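Local structure of putative tagatose-6-phosphate ketose/aldose isomerase (Escherichia coli, 3C3J) at residues Leu99-Ser109 / Val123-Tyr134; Glu52-Ala61 / Lys81-Leu91. The protein belongs to the sugar isomerase (SIS) family and is built from two SIS domains, each with a five-stranded parallel sheet and flanking helices. All coordinates share one frame; numbering follows the deposited sequence.

Contact 1: residues Leu99-Ser109 / Val123-Tyr134; sequences LNPAHPLLLIS and VELANQFVPECY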
loop_
_atom_site.group_PDB
_atom_site.type_symbol
_atom_site.label_atom_id
_atom_site.label_comp_id
_atom_site.label_asym_id
_atom_site.label_seq_id
_atom_site.Cartn_x
_atom_site.Cartn_y
_atom_site.Cartn_z
ATOM N N LEU A 99 -8.878 1.319 -14.945
ATOM C CA LEU A 99 -8.954 0.692 -16.268
ATOM C C LEU A 99 -9.091 1.787 -17.293
ATOM O O LEU A 99 -10.052 2.573 -17.254
ATOM C CB LEU A 99 -10.151 -0.266 -16.326
ATOM C CG LEU A 99 -10.027 -1.447 -15.363
ATOM C CD1 LEU A 99 -11.369 -2.217 -15.294
ATOM C CD2 LEU A 99 -8.857 -2.360 -15.798
ATOM N N ASN A 100 -8.113 1.879 -18.183
ATOM C CA ASN A 100 -7.997 3.002 -19.104
ATOM C C ASN A 100 -8.482 2.595 -20.497
ATOM O O ASN A 100 -7.812 1.835 -21.195
ATOM C CB ASN A 100 -6.543 3.485 -19.171
ATOM C CG ASN A 100 -6.408 4.799 -19.931
ATOM O OD1 ASN A 100 -7.233 5.126 -20.791
ATOM N ND2 ASN A 100 -5.369 5.548 -19.624
ATOM N N PRO A 101 -9.649 3.115 -20.920
ATOM C CA PRO A 101 -10.183 2.749 -22.221
ATOM C C PRO A 101 -9.356 3.195 -23.440
ATOM O O PRO A 101 -9.633 2.749 -24.549
ATOM C CB PRO A 101 -11.569 3.414 -22.234
ATOM C CG PRO A 101 -11.890 3.668 -20.817
ATOM C CD PRO A 101 -10.559 4.031 -20.211
ATOM N N ALA A 102 -8.372 4.066 -23.238
ATOM C CA ALA A 102 -7.629 4.686 -24.331
ATOM C C ALA A 102 -6.388 3.918 -24.760
ATOM O O ALA A 102 -5.766 4.307 -25.760
ATOM C CB ALA A 102 -7.213 6.123 -23.934
ATOM N N HIS A 103 -6.016 2.876 -24.012
ATOM C CA HIS A 103 -4.820 2.081 -24.294
ATOM C C HIS A 103 -5.154 0.594 -24.298
ATOM O O HIS A 103 -6.097 0.178 -23.614
ATOM C CB HIS A 103 -3.737 2.284 -23.232
ATOM C CG HIS A 103 -3.333 3.705 -23.037
ATOM N ND1 HIS A 103 -2.814 4.477 -24.049
ATOM C CD2 HIS A 103 -3.363 4.491 -21.939
ATOM C CE1 HIS A 103 -2.557 5.686 -23.586
ATOM N NE2 HIS A 103 -2.860 5.713 -22.301
ATOM N N PRO A 104 -4.349 -0.212 -25.004
ATOM C CA PRO A 104 -4.538 -1.641 -24.858
ATOM C C PRO A 104 -4.136 -2.068 -23.443
ATOM O O PRO A 104 -3.362 -1.372 -22.768
ATOM C CB PRO A 104 -3.613 -2.265 -25.929
ATOM C CG PRO A 104 -3.131 -1.118 -26.789
ATOM C CD PRO A 104 -3.233 0.103 -25.928
ATOM N N LEU A 105 -4.721 -3.163 -22.985
ATOM C CA LEU A 105 -4.418 -3.723 -21.677
ATOM C C LEU A 105 -4.129 -5.217 -21.757
ATOM O O LEU A 105 -4.840 -5.965 -22.427
ATOM C CB LEU A 105 -5.613 -3.508 -20.749
ATOM C CG LEU A 105 -5.594 -4.166 -19.367
ATOM C CD1 LEU A 105 -4.421 -3.679 -18.508
ATOM C CD2 LEU A 105 -6.897 -3.946 -18.626
ATOM N N LEU A 106 -3.118 -5.657 -21.014
ATOM C CA LEU A 106 -2.881 -7.056 -20.754
ATOM C C LEU A 106 -3.087 -7.226 -19.251
ATOM O O LEU A 106 -2.348 -6.639 -18.456
ATOM C CB LEU A 106 -1.459 -7.469 -21.136
ATOM C CG LEU A 106 -1.058 -8.909 -20.765
ATOM C CD1 LEU A 106 -2.042 -9.953 -21.348
ATOM C CD2 LEU A 106 0.412 -9.221 -21.150
ATOM N N LEU A 107 -4.088 -7.997 -18.880
ATOM C CA LEU A 107 -4.407 -8.234 -17.468
ATOM C C LEU A 107 -3.864 -9.584 -17.047
ATOM O O LEU A 107 -4.267 -10.629 -17.593
ATOM C CB LEU A 107 -5.921 -8.180 -17.217
ATOM C CG LEU A 107 -6.372 -8.185 -15.756
ATOM C CD1 LEU A 107 -5.865 -6.913 -15.018
ATOM C CD2 LEU A 107 -7.902 -8.336 -15.659
ATOM N N ILE A 108 -2.943 -9.558 -16.083
ATOM C CA ILE A 108 -2.370 -10.780 -15.521
ATOM C C ILE A 108 -3.128 -11.084 -14.219
ATOM O O ILE A 108 -3.006 -10.356 -13.236
ATOM C CB ILE A 108 -0.871 -10.634 -15.280
ATOM C CG1 ILE A 108 -0.163 -10.278 -16.591
ATOM C CG2 ILE A 108 -0.286 -11.948 -14.708
ATOM C CD1 ILE A 108 1.147 -9.609 -16.362
ATOM N N SER A 109 -3.977 -12.102 -14.252
ATOM C CA SER A 109 -4.889 -12.388 -13.137
ATOM C C SER A 109 -4.334 -13.579 -12.366
ATOM O O SER A 109 -4.222 -14.663 -12.912
ATOM C CB SER A 109 -6.296 -12.722 -13.660
ATOM O OG SER A 109 -7.000 -11.573 -14.149
ATOM N N VAL A 123 -11.873 -9.587 -14.500
ATOM C CA VAL A 123 -11.727 -9.953 -15.902
ATOM C C VAL A 123 -12.860 -9.320 -16.745
ATOM O O VAL A 123 -12.603 -8.700 -17.790
ATOM C CB VAL A 123 -11.653 -11.506 -16.079
ATOM C CG1 VAL A 123 -11.800 -11.925 -17.561
ATOM C CG2 VAL A 123 -10.325 -12.057 -15.520
ATOM N N GLU A 124 -14.090 -9.473 -16.275
ATOM C CA GLU A 124 -15.274 -8.980 -16.995
ATOM C C GLU A 124 -15.246 -7.461 -17.096
ATOM O O GLU A 124 -15.549 -6.892 -18.143
ATOM C CB GLU A 124 -16.567 -9.426 -16.277
ATOM C CG GLU A 124 -16.833 -10.966 -16.285
ATOM C CD GLU A 124 -18.017 -11.403 -15.354
ATOM O OE1 GLU A 124 -18.426 -10.618 -14.450
ATOM O OE2 GLU A 124 -18.532 -12.546 -15.495
ATOM N N LEU A 125 -14.869 -6.808 -15.992
ATOM C CA LEU A 125 -14.787 -5.355 -15.959
ATOM C C LEU A 125 -13.704 -4.826 -16.911
ATOM O O LEU A 125 -13.945 -3.859 -17.649
ATOM C CB LEU A 125 -14.567 -4.902 -14.522
ATOM C CG LEU A 125 -15.796 -4.875 -13.603
ATOM C CD1 LEU A 125 -15.322 -4.771 -12.124
ATOM C CD2 LEU A 125 -16.716 -3.699 -13.977
ATOM N N ALA A 126 -12.561 -5.512 -16.960
ATOM C CA ALA A 126 -11.474 -5.119 -17.844
ATOM C C ALA A 126 -11.946 -5.229 -19.301
ATOM O O ALA A 126 -11.760 -4.288 -20.090
ATOM C CB ALA A 126 -10.220 -5.946 -17.587
ATOM N N ASN A 127 -12.631 -6.325 -19.628
ATOM C CA ASN A 127 -13.213 -6.496 -20.967
ATOM C C ASN A 127 -14.272 -5.426 -21.298
ATOM O O ASN A 127 -14.298 -4.897 -22.410
ATOM C CB ASN A 127 -13.858 -7.874 -21.125
ATOM C CG ASN A 127 -12.859 -8.990 -21.281
ATOM O OD1 ASN A 127 -11.757 -8.808 -21.811
ATOM N ND2 ASN A 127 -13.256 -10.176 -20.842
ATOM N N GLN A 128 -15.127 -5.108 -20.333
ATOM C CA GLN A 128 -16.141 -4.063 -20.496
ATOM C C GLN A 128 -15.532 -2.674 -20.707
ATOM O O GLN A 128 -15.998 -1.917 -21.573
ATOM C CB GLN A 128 -17.048 -4.005 -19.274
ATOM C CG GLN A 128 -18.169 -4.995 -19.224
ATOM C CD GLN A 128 -19.022 -4.750 -17.964
ATOM O OE1 GLN A 128 -20.069 -4.073 -17.999
ATOM N NE2 GLN A 128 -18.539 -5.235 -16.855
ATOM N N PHE A 129 -14.518 -2.336 -19.906
ATOM C CA PHE A 129 -13.925 -0.989 -19.932
ATOM C C PHE A 129 -12.907 -0.754 -21.062
ATOM O O PHE A 129 -12.826 0.352 -21.590
ATOM C CB PHE A 129 -13.251 -0.648 -18.597
ATOM C CG PHE A 129 -14.186 -0.076 -17.570
ATOM C CD1 PHE A 129 -15.119 -0.860 -16.951
ATOM C CD2 PHE A 129 -14.118 1.272 -17.216
ATOM C CE1 PHE A 129 -15.992 -0.301 -16.009
ATOM C CE2 PHE A 129 -14.985 1.813 -16.297
ATOM C CZ PHE A 129 -15.905 1.029 -15.686
ATOM N N VAL A 130 -12.127 -1.770 -21.407
ATOM C CA VAL A 130 -10.959 -1.578 -22.274
ATOM C C VAL A 130 -11.197 -2.292 -23.599
ATOM O O VAL A 130 -11.246 -3.528 -23.653
ATOM C CB VAL A 130 -9.657 -2.026 -21.600
ATOM C CG1 VAL A 130 -8.418 -1.656 -22.493
ATOM C CG2 VAL A 130 -9.565 -1.399 -20.211
ATOM N N PRO A 131 -11.399 -1.503 -24.671
ATOM C CA PRO A 131 -11.718 -2.088 -25.964
ATOM C C PRO A 131 -10.732 -3.134 -26.454
ATOM O O PRO A 131 -11.151 -4.160 -26.980
ATOM C CB PRO A 131 -11.762 -0.877 -26.911
ATOM C CG PRO A 131 -11.932 0.295 -26.055
ATOM C CD PRO A 131 -11.374 -0.021 -24.716
ATOM N N GLU A 132 -9.441 -2.873 -26.324
ATOM C CA GLU A 132 -8.413 -3.846 -26.697
ATOM C C GLU A 132 -7.779 -4.453 -25.444
ATOM O O GLU A 132 -6.805 -3.944 -24.898
ATOM C CB GLU A 132 -7.359 -3.208 -27.607
ATOM C CG GLU A 132 -6.519 -4.268 -28.313
ATOM C CD GLU A 132 -5.374 -3.720 -29.141
ATOM O OE1 GLU A 132 -5.295 -2.488 -29.361
ATOM O OE2 GLU A 132 -4.551 -4.567 -29.578
ATOM N N CYS A 133 -8.347 -5.572 -25.024
ATOM C CA CYS A 133 -8.034 -6.188 -23.750
ATOM C C CYS A 133 -7.619 -7.638 -23.963
ATOM O O CYS A 133 -8.285 -8.400 -24.723
ATOM C CB CYS A 133 -9.235 -6.133 -22.820
ATOM S SG CYS A 133 -8.809 -6.448 -21.116
ATOM N N TYR A 134 -6.503 -7.995 -23.325
ATOM C CA TYR A 134 -5.941 -9.339 -23.381
ATOM C C TYR A 134 -5.730 -9.822 -21.960
ATOM O O TYR A 134 -5.619 -9.020 -21.034
ATOM C CB TYR A 134 -4.621 -9.376 -24.144
ATOM C CG TYR A 134 -4.705 -8.747 -25.508
ATOM C CD1 TYR A 134 -5.115 -9.484 -26.616
ATOM C CD2 TYR A 134 -4.400 -7.398 -25.680
ATOM C CE1 TYR A 134 -5.212 -8.889 -27.863
ATOM C CE2 TYR A 134 -4.473 -6.789 -26.948
ATOM C CZ TYR A 134 -4.879 -7.541 -28.022
ATOM O OH TYR A 134 -4.987 -6.942 -29.270
HETATM O O HOH W 1 -8.105 -0.426 -25.535
#
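With CG anti to the backbone N (chi1 173° in Leu-105, -170° in Leu-107), Leu-105 and Leu-107 each swing a CD2 methyl onto the inner side of helix 123-129. Both methyls converge on one small residue: Leu-107 CD2 lies 3.8 Å from Ala-126 CB, and Leu-105 CD2 reaches the same CB. Leu-105 CD2 also touches Cys-133 SG, while its CB meets Val-130 CG1 at 3.8 Å, those two side chains crossing at about a right angle. Leu-99 approaches further along the helix, its CB against Phe-129 CB at 3.9 Å and its CD1 over the backbone of Leu-125; Trp-382 meets the Phe-129 ring from beyond the contact.

Under this greasy layer the two strands pair in parallel. Leu-105 N gives to Glu-132 O, Leu-105 O takes the N-H of Tyr-134, and Leu-107 N gives to Tyr-134 O at 2.8 Å in a nearly straight bond (171°). Where the chains diverge, one water bridges Glu-132 N and, weakly, His-103 O. Across the sheet from Leu-105, Leu-106 CD1 packs against Tyr-134 CB at 3.8 Å. Glu-132 runs alongside Pro-104, its OE1 3.6 Å from Pro-104 CG, and its OE2 forms a salt bridge with Lys-51.

This is the helix and second strand of a beta-alpha-beta crossover closing on its first strand. Its chemistry divides accordingly: aliphatic carbon and sulfur fill the helix-sheet interface, backbone bonds fix the strand register, and at the rim the Glu-132 carboxylate pairs with Lys-51, whose charge would favour its ionised form.

Contact 2: residues Glu52-Ala61 / Lys81-Leu91; sequences ENLRIILTGA and KNFSAVPTTDL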
loop_
_atom_site.group_PDB
_atom_site.type_symbol
_atom_site.label_atom_id
_atom_site.label_comp_id
_atom_site.label_asym_id
_atom_site.label_seq_id
_atom_site.Cartn_x
_atom_site.Cartn_y
_atom_site.Cartn_z
ATOM N N GLU A 52 3.555 -0.214 -28.197
ATOM C CA GLU A 52 4.128 0.889 -27.421
ATOM C C GLU A 52 3.277 1.308 -26.217
ATOM O O GLU A 52 3.795 1.523 -25.108
ATOM C CB GLU A 52 4.314 2.104 -28.362
ATOM C CG GLU A 52 4.447 3.505 -27.672
ATOM C CD GLU A 52 3.726 4.660 -28.425
ATOM O OE1 GLU A 52 3.858 4.775 -29.678
ATOM O OE2 GLU A 52 3.039 5.473 -27.747
ATOM N N ASN A 53 1.977 1.449 -26.460
ATOM C CA ASN A 53 1.063 1.998 -25.477
ATOM C C ASN A 53 0.399 0.946 -24.553
ATOM O O ASN A 53 -0.498 1.289 -23.791
ATOM C CB ASN A 53 -0.007 2.831 -26.194
ATOM C CG ASN A 53 -0.724 2.057 -27.335
ATOM O OD1 ASN A 53 -0.269 0.987 -27.783
ATOM N ND2 ASN A 53 -1.850 2.627 -27.823
ATOM N N LEU A 54 0.837 -0.312 -24.626
ATOM C CA LEU A 54 0.277 -1.375 -23.791
ATOM C C LEU A 54 0.455 -1.066 -22.312
ATOM O O LEU A 54 1.544 -0.676 -21.873
ATOM C CB LEU A 54 0.917 -2.730 -24.113
ATOM C CG LEU A 54 0.458 -3.956 -23.319
ATOM C CD1 LEU A 54 -0.948 -4.338 -23.689
ATOM C CD2 LEU A 54 1.455 -5.141 -23.496
ATOM N N ARG A 55 -0.636 -1.219 -21.561
ATOM C CA ARG A 55 -0.594 -1.281 -20.087
ATOM C C ARG A 55 -0.659 -2.745 -19.667
ATOM O O ARG A 55 -1.432 -3.534 -20.235
ATOM C CB ARG A 55 -1.763 -0.518 -19.474
ATOM C CG ARG A 55 -1.506 0.961 -19.254
ATOM C CD ARG A 55 -1.046 1.697 -20.488
ATOM N NE ARG A 55 -0.699 3.097 -20.178
ATOM C CZ ARG A 55 -0.070 3.933 -21.013
ATOM N NH1 ARG A 55 0.283 3.554 -22.231
ATOM N NH2 ARG A 55 0.204 5.174 -20.620
ATOM N N ILE A 56 0.136 -3.112 -18.675
ATOM C CA ILE A 56 0.108 -4.466 -18.145
ATOM C C ILE A 56 -0.229 -4.330 -16.662
ATOM O O ILE A 56 0.490 -3.689 -15.925
ATOM C CB ILE A 56 1.437 -5.214 -18.322
ATOM C CG1 ILE A 56 1.931 -5.201 -19.786
ATOM C CG2 ILE A 56 1.311 -6.641 -17.811
ATOM C CD1 ILE A 56 3.296 -5.819 -19.958
ATOM N N ILE A 57 -1.342 -4.917 -16.240
ATOM C CA ILE A 57 -1.753 -4.844 -14.846
ATOM C C ILE A 57 -1.675 -6.224 -14.229
ATOM O O ILE A 57 -2.253 -7.171 -14.757
ATOM C CB ILE A 57 -3.167 -4.240 -14.686
ATOM C CG1 ILE A 57 -3.144 -2.774 -15.084
ATOM C CG2 ILE A 57 -3.684 -4.395 -13.229
ATOM C CD1 ILE A 57 -4.505 -2.059 -15.064
ATOM N N LEU A 58 -0.967 -6.338 -13.115
ATOM C CA LEU A 58 -0.954 -7.563 -12.321
ATOM C C LEU A 58 -2.037 -7.429 -11.252
ATOM O O LEU A 58 -2.042 -6.480 -10.481
ATOM C CB LEU A 58 0.409 -7.753 -11.652
ATOM C CG LEU A 58 1.495 -8.409 -12.476
ATOM C CD1 LEU A 58 1.858 -7.574 -13.710
ATOM C CD2 LEU A 58 2.714 -8.697 -11.593
ATOM N N THR A 59 -2.957 -8.383 -11.206
ATOM C CA THR A 59 -4.072 -8.291 -10.279
ATOM C C THR A 59 -4.341 -9.605 -9.533
ATOM O O THR A 59 -4.244 -10.700 -10.100
ATOM C CB THR A 59 -5.352 -7.782 -11.005
ATOM O OG1 THR A 59 -6.318 -7.366 -10.034
ATOM C CG2 THR A 59 -5.968 -8.885 -11.951
ATOM N N GLY A 60 -4.665 -9.471 -8.254
ATOM C CA GLY A 60 -5.093 -10.573 -7.402
ATOM C C GLY A 60 -5.735 -9.989 -6.143
ATOM O O GLY A 60 -5.699 -8.761 -5.926
ATOM N N ALA A 61 -6.336 -10.858 -5.329
ATOM C CA ALA A 61 -6.925 -10.466 -4.052
ATOM C C ALA A 61 -6.086 -11.009 -2.908
ATOM O O ALA A 61 -5.500 -12.075 -3.027
ATOM C CB ALA A 61 -8.339 -11.027 -3.951
ATOM N N LYS A 81 8.593 -1.836 -19.980
ATOM C CA LYS A 81 7.177 -1.830 -20.318
ATOM C C LYS A 81 6.377 -1.298 -19.142
ATOM O O LYS A 81 6.878 -1.197 -18.015
ATOM C CB LYS A 81 6.678 -3.224 -20.682
ATOM C CG LYS A 81 7.500 -3.973 -21.748
ATOM C CD LYS A 81 7.571 -3.217 -23.031
ATOM C CE LYS A 81 7.754 -4.152 -24.261
ATOM N NZ LYS A 81 8.861 -5.130 -24.050
ATOM N N ASN A 82 5.117 -0.988 -19.425
ATOM C CA ASN A 82 4.210 -0.360 -18.463
ATOM C C ASN A 82 3.540 -1.385 -17.532
ATOM O O ASN A 82 2.343 -1.635 -17.646
ATOM C CB ASN A 82 3.120 0.419 -19.223
ATOM C CG ASN A 82 3.666 1.533 -20.077
ATOM O OD1 ASN A 82 3.264 1.707 -21.254
ATOM N ND2 ASN A 82 4.560 2.321 -19.503
ATOM N N PHE A 83 4.321 -1.972 -16.624
ATOM C CA PHE A 83 3.807 -2.903 -15.616
ATOM C C PHE A 83 3.374 -2.137 -14.375
ATOM O O PHE A 83 4.101 -1.231 -13.924
ATOM C CB PHE A 83 4.894 -3.890 -15.176
ATOM C CG PHE A 83 5.136 -5.018 -16.113
ATOM C CD1 PHE A 83 4.452 -6.228 -15.962
ATOM C CD2 PHE A 83 6.060 -4.889 -17.142
ATOM C CE1 PHE A 83 4.674 -7.272 -16.825
ATOM C CE2 PHE A 83 6.304 -5.933 -18.003
ATOM C CZ PHE A 83 5.604 -7.129 -17.859
ATOM N N SER A 84 2.216 -2.509 -13.822
ATOM C CA SER A 84 1.744 -2.017 -12.538
ATOM C C SER A 84 0.915 -3.105 -11.845
ATOM O O SER A 84 0.511 -4.063 -12.476
ATOM C CB SER A 84 0.900 -0.758 -12.705
ATOM O OG SER A 84 -0.288 -1.014 -13.407
ATOM N N ALA A 85 0.649 -2.907 -10.560
ATOM C CA ALA A 85 -0.159 -3.810 -9.770
ATOM C C ALA A 85 -1.407 -3.087 -9.233
ATOM O O ALA A 85 -1.306 -2.007 -8.627
ATOM C CB ALA A 85 0.669 -4.350 -8.572
ATOM N N VAL A 86 -2.571 -3.690 -9.422
ATOM C CA VAL A 86 -3.824 -3.166 -8.860
ATOM C C VAL A 86 -4.577 -4.367 -8.350
ATOM O O VAL A 86 -4.884 -5.264 -9.126
ATOM C CB VAL A 86 -4.709 -2.423 -9.924
ATOM C CG1 VAL A 86 -5.977 -1.867 -9.291
ATOM C CG2 VAL A 86 -3.942 -1.295 -10.569
ATOM N N PRO A 87 -4.862 -4.411 -7.053
ATOM C CA PRO A 87 -5.603 -5.541 -6.488
ATOM C C PRO A 87 -6.960 -5.720 -7.146
ATOM O O PRO A 87 -7.585 -4.734 -7.548
ATOM C CB PRO A 87 -5.799 -5.145 -5.024
ATOM C CG PRO A 87 -4.791 -4.098 -4.747
ATOM C CD PRO A 87 -4.464 -3.425 -6.034
ATOM N N THR A 88 -7.415 -6.960 -7.284
ATOM C CA THR A 88 -8.737 -7.205 -7.837
ATOM C C THR A 88 -9.809 -6.530 -7.013
ATOM O O THR A 88 -10.836 -6.141 -7.561
ATOM C CB THR A 88 -9.090 -8.691 -7.971
ATOM O OG1 THR A 88 -9.019 -9.321 -6.687
ATOM C CG2 THR A 88 -8.132 -9.365 -8.958
ATOM N N THR A 89 -9.575 -6.396 -5.713
ATOM C CA THR A 89 -10.536 -5.756 -4.833
ATOM C C THR A 89 -10.728 -4.273 -5.207
ATOM O O THR A 89 -11.849 -3.765 -5.125
ATOM C CB THR A 89 -10.118 -5.965 -3.345
ATOM O OG1 THR A 89 -8.713 -5.720 -3.201
ATOM C CG2 THR A 89 -10.406 -7.419 -2.901
ATOM N N ASP A 90 -9.682 -3.596 -5.683
ATOM C CA ASP A 90 -9.822 -2.209 -6.190
ATOM C C ASP A 90 -10.428 -2.123 -7.593
ATOM O O ASP A 90 -11.196 -1.188 -7.882
ATOM C CB ASP A 90 -8.476 -1.470 -6.205
ATOM C CG ASP A 90 -7.938 -1.199 -4.814
ATOM O OD1 ASP A 90 -8.729 -1.172 -3.846
ATOM O OD2 ASP A 90 -6.702 -1.011 -4.679
ATOM N N LEU A 91 -10.088 -3.071 -8.464
ATOM C CA LEU A 91 -10.691 -3.135 -9.799
ATOM C C LEU A 91 -12.187 -3.315 -9.710
ATOM O O LEU A 91 -12.931 -2.658 -10.444
ATOM C CB LEU A 91 -10.072 -4.250 -10.649
ATOM C CG LEU A 91 -8.627 -4.035 -11.117
ATOM C CD1 LEU A 91 -8.141 -5.211 -12.047
ATOM C CD2 LEU A 91 -8.460 -2.658 -11.758
HETATM O O HOH W 2 4.091 -1.427 -22.162
#
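Ile-56 lies alongside Phe-83 and lays its CD1 over one face of the ring, 3.6 Å from the centroid and 22° off the ring normal, a CH-pi contact. Leu-58 comes to the same ring at its edge, CD1 to Phe-83 CD1 at 3.7 Å, so the phenyl is gripped from two directions. The backbones beneath are parallel strands: Ile-56 N bonds to Asn-82 O, Ile-56 O receives Ser-84 N, Leu-58 N gives to Ser-84 O at 2.8 Å, and Leu-58 O receives Val-86 N.

Tight packing continues past the strand end. Thr-59, its OG1 anti to the backbone N (chi1 -165°), donates to Val-86 O at 2.7 Å in the carbonyl plane. Thr-88 N then bonds to Gly-60 O from above the carbonyl plane (2.8 Å), tying the first turn of helix 88-93 to the glycine.

The other end is looser. A water takes the N-H of Asn-82 and lies 2.7 Å from Leu-54 O, to which it may donate. Arg-55 doubles back so that NH1 bonds to Asn-53 O at 2.9 Å, with Asn-82 of the second subunit packing on Arg-55.

Together the segments form the two strands of a beta-alpha-beta crossover at one margin, within this chain, of the first parallel sheet. Helix 63-79 covers the Leu-58 and Phe-83 face through Ile-71 and Leu-75, Phe-187 meets the Phe-83 ring edge-to-face, strand 105-111 flanks 55-59, and helix 117-129 packs on Thr-88 and Leu-91.

Contacts 1 and 2 belong to one parallel sheet and meet where strands 55-59 and 105-111 run side by side: Leu-106 N and Ile-108 N probably bond to Arg-55 O and Ile-57 O, and Ile-108 CD1 packs against both Ile-56 CG2 and Leu-58 CD1. Each closes a beta-alpha-beta unit, contact 2 first along the chain. Contact 1 adds the crossover helix itself, packed by aliphatic groups, and has its exposed part in the proline-rich loops; contact 2 is chiefly strand on strand, with a single phenyl ring held among aliphatic side chains and, near the helix start, a threonine hydroxyl bond and a backbone bond. Contact 2 lies nearer the chain centre, though both mix buried and exposed residues and both touch the second subunit.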